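Local coordinates for fibronectin-binding protein (Streptococcus pyogenes, PDB 5A0L) that mediates covalent adhesion of the bacterium to its host through an internal thioester in its surface-exposed N-terminal domain, at residues A[158-161]-A[162-165]; A[141-144]-A[145-148]; A[182-185]-A[186-190]; A[75-78]-A[79-83]. All coordinates share one frame; numbering follows the deposited sequence.

Interaction 1. Residues A[158-161]-A[162-165]; sequences ESQV and TLMR
T162 starts the second turn of helix 158-172 and grips E158 twice: its N donates to E158 O, and its hydroxyl OG1 donates to the same oxygen over 3.0 Å. The hydroxyl can reach back because OG1 stands beside its own backbone N (chi1 -60°); it comes in from above the carbonyl plane, 39° out of it, while the amide approaches nearly head-on. L163 N bonds S159 O in the ordinary alpha-helical step, and the leucine CD1 lies 4.1 Å from Q160 NE2. That amide belongs to a side chain turned off the helix to bond G117, E119 and N122. M164 N donates to Q160 O at 2.9 Å, and M164 SD passes 4.4 Å from V161 CG2, on the side of the helix that meets W147 and helix 120-135. R165 N closes the series on V161 O. The R165 side chain, stretched out as far as NE, lays one face of its guanidinium over V161 CG1, which sits nearer the group's rim than its centre and 3.4 Å from R165 NE. Water 1 links E158 to R165: it accepts from R165 NH1 in the guanidinium plane at 2.9 Å and probably donates to E158 OE1. With NE bonded to M146 O and NH2 in a salt bridge to E148, the arginine is fixed in rotation, and its charge is probably balanced mainly by E148, with E158 adding a water-mediated share.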
loop_
_atom_site.group_PDB
_atom_site.type_symbol
_atom_site.label_atom_id
_atom_site.label_comp_id
_atom_site.label_asym_id
_atom_site.label_seq_id
_atom_site.Cartn_x
_atom_site.Cartn_y
_atom_site.Cartn_z
ATOM N N GLU A 158 10.242 21.254 -2.920
ATOM C CA GLU A 158 9.112 21.716 -3.678
ATOM C C GLU A 158 8.947 20.834 -4.907
ATOM O O GLU A 158 7.833 20.430 -5.213
ATOM C CB GLU A 158 9.299 23.179 -4.080
ATOM C CG GLU A 158 8.067 23.847 -4.679
ATOM C CD GLU A 158 7.002 24.164 -3.642
ATOM O OE1 GLU A 158 6.340 23.217 -3.193
ATOM O OE2 GLU A 158 6.812 25.356 -3.284
ATOM N N SER A 159 10.048 20.509 -5.588
ATOM C CA SER A 159 9.960 19.688 -6.787
ATOM C C SER A 159 9.385 18.301 -6.510
ATOM O O SER A 159 8.487 17.849 -7.259
ATOM C CB SER A 159 11.305 19.585 -7.522
ATOM O OG SER A 159 12.269 18.812 -6.798
ATOM N N GLN A 160 9.845 17.618 -5.444
ATOM C CA GLN A 160 9.317 16.280 -5.134
ATOM C C GLN A 160 7.812 16.406 -4.782
ATOM O O GLN A 160 7.011 15.583 -5.212
ATOM C CB GLN A 160 10.034 15.519 -3.954
ATOM C CG GLN A 160 11.372 14.826 -4.229
ATOM C CD GLN A 160 11.114 13.587 -5.053
ATOM O OE1 GLN A 160 10.589 12.565 -4.564
ATOM N NE2 GLN A 160 11.443 13.675 -6.317
ATOM N N VAL A 161 7.454 17.405 -3.972
ATOM C CA VAL A 161 6.072 17.499 -3.500
ATOM C C VAL A 161 5.129 17.798 -4.674
ATOM O O VAL A 161 4.028 17.255 -4.716
ATOM C CB VAL A 161 5.935 18.497 -2.324
ATOM C CG1 VAL A 161 4.514 18.612 -1.877
ATOM C CG2 VAL A 161 6.663 17.969 -1.075
ATOM N N THR A 162 5.551 18.614 -5.637
ATOM C CA THR A 162 4.713 18.862 -6.794
ATOM C C THR A 162 4.450 17.543 -7.550
ATOM O O THR A 162 3.301 17.249 -7.958
ATOM C CB THR A 162 5.362 19.921 -7.695
ATOM O OG1 THR A 162 5.514 21.134 -6.943
ATOM C CG2 THR A 162 4.516 20.183 -8.930
ATOM N N LEU A 163 5.491 16.739 -7.745
ATOM C CA LEU A 163 5.299 15.435 -8.410
ATOM C C LEU A 163 4.326 14.556 -7.614
ATOM O O LEU A 163 3.470 13.873 -8.176
ATOM C CB LEU A 163 6.632 14.675 -8.575
ATOM C CG LEU A 163 7.660 15.278 -9.548
ATOM C CD1 LEU A 163 8.920 14.443 -9.467
ATOM C CD2 LEU A 163 7.116 15.373 -10.949
ATOM N N MET A 164 4.513 14.532 -6.294
ATOM C CA MET A 164 3.676 13.674 -5.429
ATOM C C MET A 164 2.194 14.038 -5.497
ATOM O O MET A 164 1.336 13.152 -5.595
ATOM C CB MET A 164 4.164 13.798 -3.985
ATOM C CG MET A 164 5.556 13.152 -3.739
ATOM S SD MET A 164 6.300 13.680 -2.164
ATOM C CE MET A 164 5.243 12.804 -0.990
ATOM N N ARG A 165 1.901 15.328 -5.435
ATOM C CA ARG A 165 0.517 15.774 -5.489
ATOM C C ARG A 165 -0.121 15.416 -6.822
ATOM O O ARG A 165 -1.265 14.935 -6.845
ATOM C CB ARG A 165 0.443 17.282 -5.286
ATOM C CG ARG A 165 0.840 17.729 -3.906
ATOM C CD ARG A 165 1.048 19.241 -3.842
ATOM N NE ARG A 165 1.356 19.714 -2.498
ATOM C CZ ARG A 165 1.911 20.883 -2.195
ATOM N NH1 ARG A 165 2.216 21.746 -3.142
ATOM N NH2 ARG A 165 2.177 21.177 -0.931
HETATM O O HOH W 1 3.921 23.985 -2.512
#

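Interaction 2. Residues A[141-144]-A[145-148]; sequences NDVN and KMWE
K145 lays the aliphatic part of its side chain across the carboxylate of D142, three residues back. K145 CD is 3.5 Å from D142 OD2 and CB is 3.6 Å from the same oxygen, so methylene groups rather than the ammonium do the touching. The lysine bends at its last torsion (chi4 56°), and NZ stays 5.0 Å from D142 OD1; the opposite charges are near each other but not in contact. In the backbone, K145 N donates to D142 O over 3.0 Å.

M146 repeats the step one residue on. Its N bonds V143 O at 3.0 Å, the donor standing 64° out of the carbonyl plane, a steep approach within this tight 3-10 turn. With CG beside the backbone N (chi1 -74°), the methionine chain folds back along the turn and brings SD to 4.1 Å from V143 CG2 and 3.8 Å from V143 CA. M146 CB also lies over one face of the W147 indole, near its rim. A type II beta turn from K145 to E148 follows directly, closed by E148 N on K145 O, and W147 occupies the N-cap position of helix 148-152. Water 2 donates to N144 O, with a second, weak bond to E148 OE1.

This 3-10 turn and the beta turn lie in the connection from helix 120-135 and lead into helix 148-152. V143 and M146 rest on K169 and L168 of helix 158-172, N144 OD1 bonds K169 NZ, and W147 fits between that helix and L125, V126 and N129 of helix 120-135.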
loop_
_atom_site.group_PDB
_atom_site.type_symbol
_atom_site.label_atom_id
_atom_site.label_comp_id
_atom_site.label_asym_id
_atom_site.label_seq_id
_atom_site.Cartn_x
_atom_site.Cartn_y
_atom_site.Cartn_z
ATOM N N ASN A 141 -9.426 15.813 0.109
ATOM C CA ASN A 141 -10.066 16.952 -0.542
ATOM C C ASN A 141 -9.172 18.194 -0.666
ATOM O O ASN A 141 -9.616 19.218 -1.201
ATOM C CB ASN A 141 -11.341 17.299 0.224
ATOM C CG ASN A 141 -11.118 17.318 1.715
ATOM O OD1 ASN A 141 -10.071 17.758 2.183
ATOM N ND2 ASN A 141 -12.100 16.861 2.471
ATOM N N ASP A 142 -7.921 18.089 -0.212
ATOM C CA ASP A 142 -6.982 19.208 -0.159
ATOM C C ASP A 142 -5.612 18.786 -0.724
ATOM O O ASP A 142 -4.564 19.139 -0.149
ATOM C CB ASP A 142 -6.821 19.559 1.340
ATOM C CG ASP A 142 -6.644 21.003 1.598
ATOM O OD1 ASP A 142 -7.315 21.800 0.912
ATOM O OD2 ASP A 142 -5.885 21.335 2.547
ATOM N N VAL A 143 -5.600 18.070 -1.846
ATOM C CA VAL A 143 -4.332 17.486 -2.329
ATOM C C VAL A 143 -3.294 18.575 -2.628
ATOM O O VAL A 143 -2.110 18.365 -2.383
ATOM C CB VAL A 143 -4.553 16.545 -3.542
ATOM C CG1 VAL A 143 -3.228 16.083 -4.152
ATOM C CG2 VAL A 143 -5.410 15.356 -3.158
ATOM N N ASN A 144 -3.733 19.735 -3.120
ATOM C CA ASN A 144 -2.786 20.804 -3.457
ATOM C C ASN A 144 -2.008 21.357 -2.298
ATOM O O ASN A 144 -0.998 22.033 -2.512
ATOM C CB ASN A 144 -3.487 21.973 -4.136
ATOM C CG ASN A 144 -3.812 21.693 -5.563
ATOM O OD1 ASN A 144 -3.306 20.746 -6.159
ATOM N ND2 ASN A 144 -4.658 22.544 -6.139
ATOM N N LYS A 145 -2.487 21.116 -1.074
ATOM C CA LYS A 145 -1.775 21.541 0.128
ATOM C C LYS A 145 -1.080 20.398 0.855
ATOM O O LYS A 145 -0.442 20.620 1.863
ATOM C CB LYS A 145 -2.733 22.269 1.085
ATOM C CG LYS A 145 -3.190 23.635 0.596
ATOM C CD LYS A 145 -4.290 24.210 1.453
ATOM C CE LYS A 145 -4.510 25.685 1.137
ATOM N NZ LYS A 145 -4.803 25.928 -0.315
ATOM N N MET A 146 -1.187 19.174 0.356
ATOM C CA MET A 146 -0.584 18.048 1.075
ATOM C C MET A 146 0.923 18.181 1.098
ATOM O O MET A 146 1.551 18.555 0.102
ATOM C CB MET A 146 -1.022 16.717 0.484
ATOM C CG MET A 146 -2.463 16.393 0.847
ATOM S SD MET A 146 -3.036 14.855 0.100
ATOM C CE MET A 146 -2.194 13.670 1.094
ATOM N N TRP A 147 1.481 17.849 2.260
ATOM C CA TRP A 147 2.936 17.892 2.509
ATOM C C TRP A 147 3.528 19.313 2.451
ATOM O O TRP A 147 4.757 19.481 2.391
ATOM C CB TRP A 147 3.693 16.919 1.575
ATOM C CG TRP A 147 3.162 15.542 1.654
ATOM C CD1 TRP A 147 3.216 14.714 2.721
ATOM C CD2 TRP A 147 2.457 14.827 0.623
ATOM N NE1 TRP A 147 2.583 13.527 2.425
ATOM C CE2 TRP A 147 2.105 13.575 1.142
ATOM C CE3 TRP A 147 2.094 15.138 -0.683
ATOM C CZ2 TRP A 147 1.444 12.618 0.385
ATOM C CZ3 TRP A 147 1.423 14.190 -1.432
ATOM C CH2 TRP A 147 1.097 12.952 -0.899
ATOM N N GLU A 148 2.689 20.338 2.492
ATOM C CA GLU A 148 3.203 21.690 2.517
ATOM C C GLU A 148 4.053 21.943 3.777
ATOM O O GLU A 148 4.999 22.733 3.744
ATOM C CB GLU A 148 2.073 22.705 2.404
ATOM C CG GLU A 148 2.538 24.137 2.182
ATOM C CD GLU A 148 3.254 24.421 0.864
ATOM O OE1 GLU A 148 3.270 23.592 -0.052
ATOM O OE2 GLU A 148 3.781 25.544 0.765
HETATM O O HOH W 2 0.225 24.353 -1.295
#

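Interaction 3. Residues A[182-185]-A[186-190]; sequences NKIP and SGYRL
The backbone from P185 to Y188 makes a type II beta turn, closed by Y188 N donating to P185 O over 3.1 Å, with S186 and G187 at its two corners and G187 taking the positive phi (81°) expected at the second corner of this turn type.

Closing the turn brings Y188 back against the two residues that enter it. With CG anti to the backbone N (chi1 -169°), the side chain brings its phenol ring against I184 and P185. Both come from the same side of the ring plane, P185 near Y188 CD1 and I184 near Y188 CD2. The pyrrolidine touches through CD, 3.8 Å from Y188 CD1, with P185 CG only slightly farther from that carbon at 3.9 Å. From I184 it is the CG2 branch that reaches the ring, lying 3.9 Å from Y188 CD2. The contact is apolar throughout, and the I184 and Y188 side chains run at about a right angle to each other.

This surface turn belongs to the loop that carries the chain from helix 176-179 to strand 191-195 of the beta barrel. Helix 92-105 backs this apolar group: Y104 touches I184 and P185 and packs edge-to-face with Y188, while I103 also meets the tyrosine. Within the turn, the methylene of Y188 sits close to the carbonyl that its own amide grips, with CB 3.3 Å from P185 O.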
loop_
_atom_site.group_PDB
_atom_site.type_symbol
_atom_site.label_atom_id
_atom_site.label_comp_id
_atom_site.label_asym_id
_atom_site.label_seq_id
_atom_site.Cartn_x
_atom_site.Cartn_y
_atom_site.Cartn_z
ATOM N N ASN A 182 -1.610 2.039 -20.506
ATOM C CA ASN A 182 -1.141 0.688 -20.184
ATOM C C ASN A 182 -2.108 0.084 -19.148
ATOM O O ASN A 182 -2.219 0.588 -18.030
ATOM C CB ASN A 182 0.296 0.730 -19.686
ATOM C CG ASN A 182 1.256 1.254 -20.741
ATOM O OD1 ASN A 182 1.158 0.889 -21.928
ATOM N ND2 ASN A 182 2.144 2.152 -20.347
ATOM N N LYS A 183 -2.817 -0.966 -19.555
ATOM C CA LYS A 183 -3.853 -1.601 -18.764
ATOM C C LYS A 183 -3.279 -2.745 -17.922
ATOM O O LYS A 183 -2.236 -3.346 -18.259
ATOM C CB LYS A 183 -4.931 -2.185 -19.682
ATOM C CG LYS A 183 -5.488 -1.263 -20.747
ATOM C CD LYS A 183 -6.165 -0.045 -20.157
ATOM C CE LYS A 183 -6.770 0.799 -21.248
ATOM N NZ LYS A 183 -7.409 2.021 -20.721
ATOM N N ILE A 184 -3.968 -3.076 -16.836
ATOM C CA ILE A 184 -3.530 -4.220 -16.047
ATOM C C ILE A 184 -3.493 -5.486 -16.917
ATOM O O ILE A 184 -4.353 -5.686 -17.799
ATOM C CB ILE A 184 -4.371 -4.446 -14.763
ATOM C CG1 ILE A 184 -5.832 -4.796 -15.062
ATOM C CG2 ILE A 184 -4.228 -3.253 -13.812
ATOM C CD1 ILE A 184 -6.624 -5.232 -13.820
ATOM N N PRO A 185 -2.483 -6.343 -16.686
ATOM C CA PRO A 185 -2.350 -7.545 -17.509
ATOM C C PRO A 185 -3.432 -8.564 -17.240
ATOM O O PRO A 185 -4.046 -8.572 -16.171
ATOM C CB PRO A 185 -0.959 -8.087 -17.167
ATOM C CG PRO A 185 -0.588 -7.474 -15.880
ATOM C CD PRO A 185 -1.365 -6.180 -15.745
ATOM N N SER A 186 -3.669 -9.427 -18.213
ATOM C CA SER A 186 -4.557 -10.545 -18.049
ATOM C C SER A 186 -4.077 -11.334 -16.847
ATOM O O SER A 186 -2.893 -11.617 -16.722
ATOM C CB SER A 186 -4.524 -11.455 -19.281
ATOM O OG SER A 186 -5.476 -12.480 -19.153
ATOM N N GLY A 187 -4.996 -11.649 -15.952
ATOM C CA GLY A 187 -4.679 -12.471 -14.772
ATOM C C GLY A 187 -4.039 -11.723 -13.608
ATOM O O GLY A 187 -3.660 -12.334 -12.611
ATOM N N TYR A 188 -3.918 -10.414 -13.728
ATOM C CA TYR A 188 -3.337 -9.586 -12.659
ATOM C C TYR A 188 -4.036 -9.898 -11.337
ATOM O O TYR A 188 -5.259 -9.851 -11.253
ATOM C CB TYR A 188 -3.486 -8.091 -12.971
ATOM C CG TYR A 188 -2.705 -7.140 -12.096
ATOM C CD1 TYR A 188 -1.319 -7.162 -12.067
ATOM C CD2 TYR A 188 -3.354 -6.169 -11.351
ATOM C CE1 TYR A 188 -0.607 -6.278 -11.285
ATOM C CE2 TYR A 188 -2.650 -5.276 -10.558
ATOM C CZ TYR A 188 -1.269 -5.321 -10.542
ATOM O OH TYR A 188 -0.605 -4.395 -9.776
ATOM N N ARG A 189 -3.246 -10.097 -10.286
ATOM C CA ARG A 189 -3.784 -10.479 -8.983
ATOM C C ARG A 189 -2.880 -9.910 -7.889
ATOM O O ARG A 189 -1.657 -9.916 -8.022
ATOM C CB ARG A 189 -3.830 -12.008 -8.852
ATOM C CG ARG A 189 -4.562 -12.506 -7.604
ATOM C CD ARG A 189 -4.626 -14.029 -7.507
ATOM N NE ARG A 189 -5.133 -14.630 -8.726
ATOM C CZ ARG A 189 -5.010 -15.917 -9.042
ATOM N NH1 ARG A 189 -4.430 -16.767 -8.207
ATOM N NH2 ARG A 189 -5.453 -16.340 -10.205
ATOM N N LEU A 190 -3.521 -9.477 -6.800
ATOM C CA LEU A 190 -2.825 -9.054 -5.599
ATOM C C LEU A 190 -3.261 -9.956 -4.444
ATOM O O LEU A 190 -4.086 -10.855 -4.595
ATOM C CB LEU A 190 -3.062 -7.583 -5.265
ATOM C CG LEU A 190 -2.699 -6.620 -6.391
ATOM C CD1 LEU A 190 -3.108 -5.219 -5.969
ATOM C CD2 LEU A 190 -1.209 -6.658 -6.743
#

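Interaction 4. Residues A[75-78]-A[79-83]; sequences GSAF and KSYAA
Y81 sets the rim of its ring against A77, one helical turn earlier. Its CD2 comes within 3.2 Å of A77 O, which lies at the ring edge near the ring plane. Y81 CD2 is also 4.2 Å from A77 CB. The same carbonyl accepts the tyrosine amide: Y81 N bonds A77 O over 3.0 Å, so backbone and ring edge crowd round one oxygen. CG lies beside the backbone N (chi1 -67°), which swings the ring back along the helix. In the conformer of S76 modelled here, and so less certainly, water 3 lies 2.8 Å from both S76 OG and S80 OG. All this belongs to helix 75-81, the short helix just after barrel strand 66-72, whose regular alpha-helical bonds include K79 N to G75 O and S80 N to S76 O. The bond from A82 N to F78 O is weak, 3.4 Å with an angle of 126°. The F78 ring packs on L95 and I99 of helix 92-105 and on I192 of strand 191-195. Y81 also touches that strand, at I192 and K194, and its carbonyl oxygen accepts from the side-chain amides of N51 and N202.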
loop_
_atom_site.group_PDB
_atom_site.type_symbol
_atom_site.label_atom_id
_atom_site.label_comp_id
_atom_site.label_asym_id
_atom_site.label_seq_id
_atom_site.Cartn_x
_atom_site.Cartn_y
_atom_site.Cartn_z
ATOM N N GLY A 75 -12.666 -8.424 -4.880
ATOM C CA GLY A 75 -13.515 -7.386 -4.338
ATOM C C GLY A 75 -14.108 -7.764 -2.989
ATOM O O GLY A 75 -14.180 -6.917 -2.112
ATOM N N SER A 76 -14.495 -9.030 -2.824
ATOM C CA SER A 76 -14.992 -9.534 -1.537
ATOM C C SER A 76 -13.972 -9.387 -0.409
ATOM O O SER A 76 -14.281 -8.932 0.684
ATOM C CB SER A 76 -15.326 -11.002 -1.658
ATOM O OG SER A 76 -15.812 -11.444 -0.415
ATOM N N ALA A 77 -12.735 -9.814 -0.684
ATOM C CA ALA A 77 -11.689 -9.734 0.324
ATOM C C ALA A 77 -11.358 -8.280 0.627
ATOM O O ALA A 77 -11.086 -7.930 1.781
ATOM C CB ALA A 77 -10.458 -10.472 -0.144
ATOM N N PHE A 78 -11.287 -7.453 -0.413
ATOM C CA PHE A 78 -11.001 -6.058 -0.172
ATOM C C PHE A 78 -12.057 -5.426 0.715
ATOM O O PHE A 78 -11.759 -4.611 1.582
ATOM C CB PHE A 78 -10.833 -5.288 -1.479
ATOM C CG PHE A 78 -9.655 -5.716 -2.344
ATOM C CD1 PHE A 78 -8.553 -6.356 -1.843
ATOM C CD2 PHE A 78 -9.658 -5.407 -3.685
ATOM C CE1 PHE A 78 -7.477 -6.702 -2.657
ATOM C CE2 PHE A 78 -8.623 -5.768 -4.496
ATOM C CZ PHE A 78 -7.509 -6.407 -3.987
ATOM N N LYS A 79 -13.324 -5.774 0.501
ATOM C CA LYS A 79 -14.387 -5.279 1.383
ATOM C C LYS A 79 -14.213 -5.811 2.819
ATOM O O LYS A 79 -14.243 -5.022 3.788
ATOM C CB LYS A 79 -15.774 -5.599 0.808
ATOM C CG LYS A 79 -16.984 -5.374 1.714
ATOM C CD LYS A 79 -17.218 -3.977 2.192
ATOM C CE LYS A 79 -18.433 -3.925 3.141
ATOM N NZ LYS A 79 -18.604 -2.602 3.808
ATOM N N SER A 80 -14.019 -7.133 2.940
ATOM C CA SER A 80 -14.052 -7.794 4.245
ATOM C C SER A 80 -12.906 -7.385 5.157
ATOM O O SER A 80 -13.061 -7.374 6.385
ATOM C CB SER A 80 -14.024 -9.318 4.044
ATOM O OG SER A 80 -15.273 -9.711 3.530
ATOM N N TYR A 81 -11.730 -7.153 4.578
ATOM C CA TYR A 81 -10.524 -6.849 5.370
ATOM C C TYR A 81 -10.250 -5.367 5.557
ATOM O O TYR A 81 -9.278 -5.009 6.242
ATOM C CB TYR A 81 -9.301 -7.607 4.800
ATOM C CG TYR A 81 -9.457 -9.091 5.000
ATOM C CD1 TYR A 81 -9.233 -9.682 6.261
ATOM C CD2 TYR A 81 -9.866 -9.927 3.999
ATOM C CE1 TYR A 81 -9.445 -11.024 6.466
ATOM C CE2 TYR A 81 -10.060 -11.272 4.191
ATOM C CZ TYR A 81 -9.854 -11.830 5.425
ATOM O OH TYR A 81 -10.048 -13.187 5.633
ATOM N N ALA A 82 -11.062 -4.521 4.903
ATOM C CA ALA A 82 -11.032 -3.074 5.058
ATOM C C ALA A 82 -12.001 -2.609 6.166
ATOM O O ALA A 82 -13.045 -3.234 6.371
ATOM C CB ALA A 82 -11.406 -2.387 3.774
ATOM N N ALA A 83 -11.707 -1.463 6.773
ATOM C CA ALA A 83 -12.556 -0.914 7.834
ATOM C C ALA A 83 -13.701 -0.055 7.318
ATOM O O ALA A 83 -14.768 -0.070 7.908
ATOM C CB ALA A 83 -11.740 -0.111 8.837
HETATM O O HOH W 3 -14.330 -11.866 1.948
#

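From the N terminus, interaction 4 comes first, in helix 75-81 after barrel strand 66-72. Interaction 2 follows in the connection between helices 120-135 and 148-152, then interaction 1 at the start of helix 158-172, and last interaction 3 in the loop leading to strand 191-195. Interactions 1 and 4 span turns of helix, 2 and 3 tight turns in loops; they run in series, none nested or crossed. Interactions 1 and 2 touch through the R165 side chain, tying helix 158-172 to the turn before helix 148-152. Interactions 3 and 4 are about 5 Å apart at their nearest atoms without touching, both against helix 92-105. Interactions 1 and 4, centres 31 Å apart, lie on opposite sides of the chain's centre.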